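Local structure of protein STN1 (Saccharomyces cerevisiae, 3KEY) at residues L17-K20 with E21-N24; Y28-K31 with E32-S35. The protein regulates telomere length and protects telomere ends, inhibiting telomerase loading through its interaction with CDC13. One frame throughout, in Å; residues are numbered along the deposited sequence.

This chain is the C-terminal part of the protein, built of two winged helix-turn-helix regions, and both contacts belong to the first. From the N terminus, helix 6-16 runs into contact 1, which closes the turn leading to strand 21-23. The short helix 24-28 follows, and contact 2 closes the corner where it gives way to helix 31-47. The two are in series, neither nested nor crossed, with centres about 13 Å apart. They illustrate how successive local turns can touch through their apolar side chains: Leu17 CD2 of contact 1 packs 3.7 Å from Leu30 CD1 of contact 2, joining the exit of helix 6-16 to the N-cap of helix 31-47.

Contact 1: residues L17-K20 with E21-N24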
ATOM      1  N   LEU A  17       2.690 -11.485  -4.209  1.00 47.28           N
ATOM      2  CA  LEU A  17       2.925 -12.235  -5.442  1.00 48.69           C
ATOM      3  C   LEU A  17       4.411 -12.509  -5.630  1.00 49.92           C
ATOM      4  O   LEU A  17       5.237 -11.608  -5.494  1.00 50.21           O
ATOM      5  CB  LEU A  17       2.405 -11.460  -6.657  1.00 47.27           C
ATOM      6  CG  LEU A  17       0.903 -11.197  -6.742  1.00 47.35           C
ATOM      7  CD1 LEU A  17       0.590 -10.472  -8.049  1.00 46.32           C
ATOM      8  CD2 LEU A  17       0.148 -12.516  -6.663  1.00 47.21           C
ATOM      9  N   GLN A  18       4.757 -13.747  -5.956  1.00 50.97           N
ATOM     10  CA  GLN A  18       6.159 -14.090  -6.154  1.00 53.62           C
ATOM     11  C   GLN A  18       6.604 -13.813  -7.586  1.00 53.42           C
ATOM     12  O   GLN A  18       6.895 -14.735  -8.350  1.00 53.56           O
ATOM     13  CB  GLN A  18       6.396 -15.556  -5.788  1.00 55.87           C
ATOM     14  CG  GLN A  18       6.145 -15.859  -4.318  1.00 58.84           C
ATOM     15  CD  GLN A  18       6.974 -14.979  -3.404  1.00 60.95           C
ATOM     16  OE1 GLN A  18       8.205 -14.980  -3.475  1.00 61.99           O
ATOM     17  NE2 GLN A  18       6.305 -14.218  -2.543  1.00 61.79           N
ATOM     18  N   MET A  19       6.659 -12.527  -7.927  1.00 52.59           N
ATOM     19  CA  MET A  19       7.050 -12.073  -9.259  1.00 50.97           C
ATOM     20  C   MET A  19       7.375 -10.585  -9.235  1.00 49.45           C
ATOM     21  O   MET A  19       6.980  -9.872  -8.314  1.00 48.26           O
ATOM     22  CB  MET A  19       5.917 -12.341 -10.256  1.00 51.66           C
ATOM     23  CG  MET A  19       4.555 -11.864  -9.774  1.00 53.78           C
ATOM     24  SD  MET A  19       3.186 -12.497 -10.765  1.00 54.52           S
ATOM     25  CE  MET A  19       2.722 -13.940  -9.800  1.00 54.89           C
ATOM     26  N   LYS A  20       8.089 -10.121 -10.258  1.00 47.81           N
ATOM     27  CA  LYS A  20       8.469  -8.716 -10.348  1.00 47.50           C
ATOM     28  C   LYS A  20       7.493  -7.887 -11.176  1.00 46.03           C
ATOM     29  O   LYS A  20       7.501  -6.658 -11.109  1.00 44.95           O
ATOM     30  CB  LYS A  20       9.867  -8.591 -10.947  1.00 49.18           C
ATOM     31  CG  LYS A  20      10.907  -9.457 -10.269  1.00 52.59           C
ATOM     32  CD  LYS A  20      12.185  -9.470 -11.090  1.00 55.65           C
ATOM     33  CE  LYS A  20      13.156 -10.550 -10.640  1.00 57.17           C
ATOM     34  NZ  LYS A  20      14.362 -10.544 -11.525  1.00 59.36           N
ATOM     35  N   GLU A  21       6.655  -8.559 -11.956  1.00 44.60           N
ATOM     36  CA  GLU A  21       5.680  -7.871 -12.795  1.00 44.87           C
ATOM     37  C   GLU A  21       4.476  -8.774 -13.037  1.00 42.35           C
ATOM     38  O   GLU A  21       4.559  -9.995 -12.882  1.00 41.87           O
ATOM     39  CB  GLU A  21       6.294  -7.518 -14.160  1.00 48.20           C
ATOM     40  CG  GLU A  21       5.823  -8.447 -15.314  1.00 54.55           C
ATOM     41  CD  GLU A  21       6.756  -8.404 -16.527  1.00 56.20           C
ATOM     42  OE1 GLU A  21       6.464  -9.066 -17.551  1.00 58.65           O
ATOM     43  OE2 GLU A  21       7.792  -7.710 -16.445  1.00 57.95           O
ATOM     44  N   ILE A  22       3.362  -8.165 -13.430  1.00 38.47           N
ATOM     45  CA  ILE A  22       2.154  -8.911 -13.742  1.00 37.55           C
ATOM     46  C   ILE A  22       1.263  -8.090 -14.670  1.00 37.95           C
ATOM     47  O   ILE A  22       1.153  -6.868 -14.536  1.00 36.94           O
ATOM     48  CB  ILE A  22       1.364  -9.299 -12.468  1.00 38.03           C
ATOM     49  CG1 ILE A  22       0.169 -10.177 -12.852  1.00 36.99           C
ATOM     50  CG2 ILE A  22       0.885  -8.048 -11.739  1.00 35.08           C
ATOM     51  CD1 ILE A  22      -0.533 -10.816 -11.664  1.00 36.86           C
ATOM     52  N   SER A  23       0.638  -8.763 -15.627  1.00 37.73           N
ATOM     53  CA  SER A  23      -0.234  -8.073 -16.560  1.00 37.46           C
ATOM     54  C   SER A  23      -1.592  -7.836 -15.922  1.00 37.46           C
ATOM     55  O   SER A  23      -1.999  -8.552 -15.005  1.00 36.15           O
ATOM     56  CB  SER A  23      -0.412  -8.894 -17.841  1.00 36.95           C
ATOM     57  OG  SER A  23      -1.132 -10.087 -17.572  1.00 41.99           O
ATOM     58  N   ASN A  24      -2.278  -6.820 -16.427  1.00 36.80           N
ATOM     59  CA  ASN A  24      -3.597  -6.428 -15.967  1.00 38.55           C
ATOM     60  C   ASN A  24      -4.563  -7.624 -16.021  1.00 39.92           C
ATOM     61  O   ASN A  24      -5.347  -7.841 -15.094  1.00 37.51           O
ATOM     62  CB  ASN A  24      -4.095  -5.293 -16.864  1.00 41.83           C
ATOM     63  CG  ASN A  24      -5.270  -4.544 -16.282  1.00 44.30           C
ATOM     64  OD1 ASN A  24      -5.164  -3.906 -15.232  1.00 46.40           O
ATOM     65  ND2 ASN A  24      -6.400  -4.601 -16.973  1.00 44.88           N
TER
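From Leu17 to Ile22 the backbone leaves helix 6-16, bends through an inverse gamma turn centred on Gln18, with a weak hydrogen bond of 3.0 Å from Met19 N to Leu17 O, and then straightens into strand 21-23. The turn brings two apolar side chains, Leu17 and Met19, to bear on Ile22. Ile22 has CG1 anti to its own amide nitrogen (chi1 -175°), and its extended chain carries CD1 to the end of Leu17, where the two CD1 methyls meet at 3.8 Å. The Leu17 and Ile22 side chains lie at about a right angle, a touch between branch ends rather than packing along their lengths. Met19 arrives differently. Its CG sits between the amide nitrogen and the carbonyl carbon (chi1 49°), which lays CG and the sulfur alongside the following backbone: Met19 SD is 3.6 Å from Glu21 O and 4.1 Å from Ile22 CB. The chain then bends at chi3, and the terminal methyl CE is turned farther from Ile22 than the sulfur is. The sulfur thus lies against Ile22 from CB to the terminal methyl, and Leu17 adds its contact at that methyl. Strand alternation separates the chemistry: Ile22 is buried, whereas its neighbour Glu21 is exposed and forms a salt bridge with Lys80. The strand takes the place of the first strand in a winged-helix fold, between its first two helices, and lies at the edge of a three-stranded antiparallel sheet beside 86-88, with backbone bonds pairing Ile22 with Phe87. Lys93, in helix 90-108, donates to the carbonyl oxygens of both Leu17 and Met19, tying the turn to that helix, while at the far end Ser23 OG caps helix 24-28 at Asp26 N.

Contact 2: residues Y28-K31 with E32-S35; sequences YKLK and EVRS
Tyr28 and Arg34 lie one over the other, the guanidinium plane only 12° from the plane of the phenol ring. Tyr28 CG is anti to the backbone nitrogen (chi1 -170°), which sets the ring where the Arg34 chain, bent at chi2 and chi3, can fold over it. Arg34 CD makes a CH-pi contact over one face, 4.2 Å from the Tyr28 ring centroid and 15° from the normal. Farther along, Arg34 NE lies 4.0 Å from Tyr28 CZ, and the hydroxyl OH sits beneath the rim of the guanidinium face. Leu30 and Val33 meet nearer the backbone, where Leu30 CB touches Val33 CG2 at 3.7 Å. Leu30 holds the N-cap position of helix 31-47, and its carbonyl oxygen accepts the first-turn hydrogen bond from Arg34 N at 3.0 Å; the next follows from Ser35 N to Lys31 O at 3.1 Å. Helix 56-73 takes part too: Glu60 forms a salt bridge with Arg34 NH2, and Phe64 meets the Tyr28 ring edge-to-face. A leucine in place of Arg34 would probably leave Glu60 without its cationic mate and disturb the flat cover over Tyr28. The close cover probably has a price: Tyr28 OH and Arg34 NE are buried with no hydrogen-bonding partner in the model. The charge of Arg34 is probably balanced mainly by Glu60, while the phenol ring offers a flat aromatic face to its aliphatic and guanidinium parts.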
ATOM      1  N   TYR A  28      -6.282  -9.617 -12.718  1.00 42.20           N
ATOM      2  CA  TYR A  28      -7.733  -9.660 -12.590  1.00 45.41           C
ATOM      3  C   TYR A  28      -8.282 -11.077 -12.428  1.00 46.86           C
ATOM      4  O   TYR A  28      -9.389 -11.260 -11.923  1.00 46.76           O
ATOM      5  CB  TYR A  28      -8.364  -8.999 -13.812  1.00 45.92           C
ATOM      6  CG  TYR A  28      -9.852  -8.773 -13.706  1.00 47.03           C
ATOM      7  CD1 TYR A  28     -10.762  -9.684 -14.249  1.00 47.76           C
ATOM      8  CD2 TYR A  28     -10.352  -7.625 -13.102  1.00 48.07           C
ATOM      9  CE1 TYR A  28     -12.142  -9.445 -14.197  1.00 48.63           C
ATOM     10  CE2 TYR A  28     -11.723  -7.376 -13.042  1.00 49.93           C
ATOM     11  CZ  TYR A  28     -12.609  -8.287 -13.594  1.00 49.02           C
ATOM     12  OH  TYR A  28     -13.952  -8.018 -13.566  1.00 52.20           O
ATOM     13  N   LYS A  29      -7.506 -12.073 -12.846  1.00 47.85           N
ATOM     14  CA  LYS A  29      -7.928 -13.468 -12.742  1.00 50.91           C
ATOM     15  C   LYS A  29      -7.673 -14.090 -11.365  1.00 50.69           C
ATOM     16  O   LYS A  29      -8.160 -15.187 -11.080  1.00 52.35           O
ATOM     17  CB  LYS A  29      -7.226 -14.316 -13.813  1.00 52.42           C
ATOM     18  CG  LYS A  29      -7.628 -13.974 -15.238  1.00 55.99           C
ATOM     19  CD  LYS A  29      -6.871 -14.831 -16.240  1.00 59.08           C
ATOM     20  CE  LYS A  29      -7.218 -14.446 -17.674  1.00 61.19           C
ATOM     21  NZ  LYS A  29      -6.408 -15.213 -18.667  1.00 61.88           N
ATOM     22  N   LEU A  30      -6.909 -13.407 -10.519  1.00 47.80           N
ATOM     23  CA  LEU A  30      -6.616 -13.929  -9.186  1.00 47.08           C
ATOM     24  C   LEU A  30      -7.851 -13.915  -8.295  1.00 46.71           C
ATOM     25  O   LEU A  30      -8.577 -12.915  -8.226  1.00 45.10           O
ATOM     26  CB  LEU A  30      -5.488 -13.124  -8.530  1.00 47.18           C
ATOM     27  CG  LEU A  30      -4.121 -13.235  -9.217  1.00 47.60           C
ATOM     28  CD1 LEU A  30      -3.095 -12.385  -8.479  1.00 47.44           C
ATOM     29  CD2 LEU A  30      -3.681 -14.692  -9.237  1.00 48.84           C
ATOM     30  N   LYS A  31      -8.083 -15.034  -7.613  1.00 47.21           N
ATOM     31  CA  LYS A  31      -9.237 -15.181  -6.727  1.00 48.23           C
ATOM     32  C   LYS A  31      -9.320 -14.045  -5.720  1.00 45.91           C
ATOM     33  O   LYS A  31     -10.355 -13.387  -5.598  1.00 44.90           O
ATOM     34  CB  LYS A  31      -9.181 -16.524  -5.989  1.00 51.71           C
ATOM     35  CG  LYS A  31     -10.422 -16.815  -5.154  1.00 55.63           C
ATOM     36  CD  LYS A  31     -10.375 -18.198  -4.515  1.00 59.64           C
ATOM     37  CE  LYS A  31     -11.685 -18.504  -3.790  1.00 62.47           C
ATOM     38  NZ  LYS A  31     -11.715 -19.869  -3.177  1.00 65.56           N
ATOM     39  N   GLU A  32      -8.224 -13.819  -5.001  1.00 45.72           N
ATOM     40  CA  GLU A  32      -8.166 -12.756  -4.006  1.00 45.78           C
ATOM     41  C   GLU A  32      -8.536 -11.399  -4.602  1.00 43.65           C
ATOM     42  O   GLU A  32      -9.204 -10.591  -3.952  1.00 43.10           O
ATOM     43  CB  GLU A  32      -6.767 -12.680  -3.386  1.00 49.72           C
ATOM     44  CG  GLU A  32      -6.594 -13.522  -2.130  1.00 56.96           C
ATOM     45  CD  GLU A  32      -5.231 -13.324  -1.481  1.00 61.26           C
ATOM     46  OE1 GLU A  32      -4.220 -13.778  -2.062  1.00 63.74           O
ATOM     47  OE2 GLU A  32      -5.168 -12.707  -0.392  1.00 62.94           O
ATOM     48  N   VAL A  33      -8.102 -11.149  -5.835  1.00 40.54           N
ATOM     49  CA  VAL A  33      -8.406  -9.882  -6.491  1.00 39.84           C
ATOM     50  C   VAL A  33      -9.901  -9.776  -6.806  1.00 40.11           C
ATOM     51  O   VAL A  33     -10.511  -8.731  -6.589  1.00 38.07           O
ATOM     52  CB  VAL A  33      -7.584  -9.705  -7.797  1.00 38.21           C
ATOM     53  CG1 VAL A  33      -7.996  -8.424  -8.511  1.00 37.46           C
ATOM     54  CG2 VAL A  33      -6.094  -9.655  -7.466  1.00 38.17           C
ATOM     55  N   ARG A  34     -10.493 -10.855  -7.310  1.00 41.64           N
ATOM     56  CA  ARG A  34     -11.921 -10.835  -7.619  1.00 44.46           C
ATOM     57  C   ARG A  34     -12.761 -10.511  -6.374  1.00 43.67           C
ATOM     58  O   ARG A  34     -13.755  -9.792  -6.467  1.00 44.17           O
ATOM     59  CB  ARG A  34     -12.372 -12.178  -8.219  1.00 47.10           C
ATOM     60  CG  ARG A  34     -11.852 -12.456  -9.629  1.00 50.26           C
ATOM     61  CD  ARG A  34     -12.041 -11.245 -10.548  1.00 56.70           C
ATOM     62  NE  ARG A  34     -13.431 -10.792 -10.642  1.00 60.67           N
ATOM     63  CZ  ARG A  34     -14.384 -11.416 -11.331  1.00 63.52           C
ATOM     64  NH1 ARG A  34     -14.107 -12.530 -11.999  1.00 63.99           N
ATOM     65  NH2 ARG A  34     -15.619 -10.925 -11.352  1.00 64.11           N
ATOM     66  N   SER A  35     -12.355 -11.023  -5.214  1.00 44.23           N
ATOM     67  CA  SER A  35     -13.084 -10.766  -3.965  1.00 44.04           C
ATOM     68  C   SER A  35     -13.130  -9.272  -3.673  1.00 42.36           C
ATOM     69  O   SER A  35     -14.189  -8.718  -3.389  1.00 40.56           O
ATOM     70  CB  SER A  35     -12.412 -11.477  -2.791  1.00 44.31           C
ATOM     71  OG  SER A  35     -12.269 -12.860  -3.055  1.00 50.33           O
TER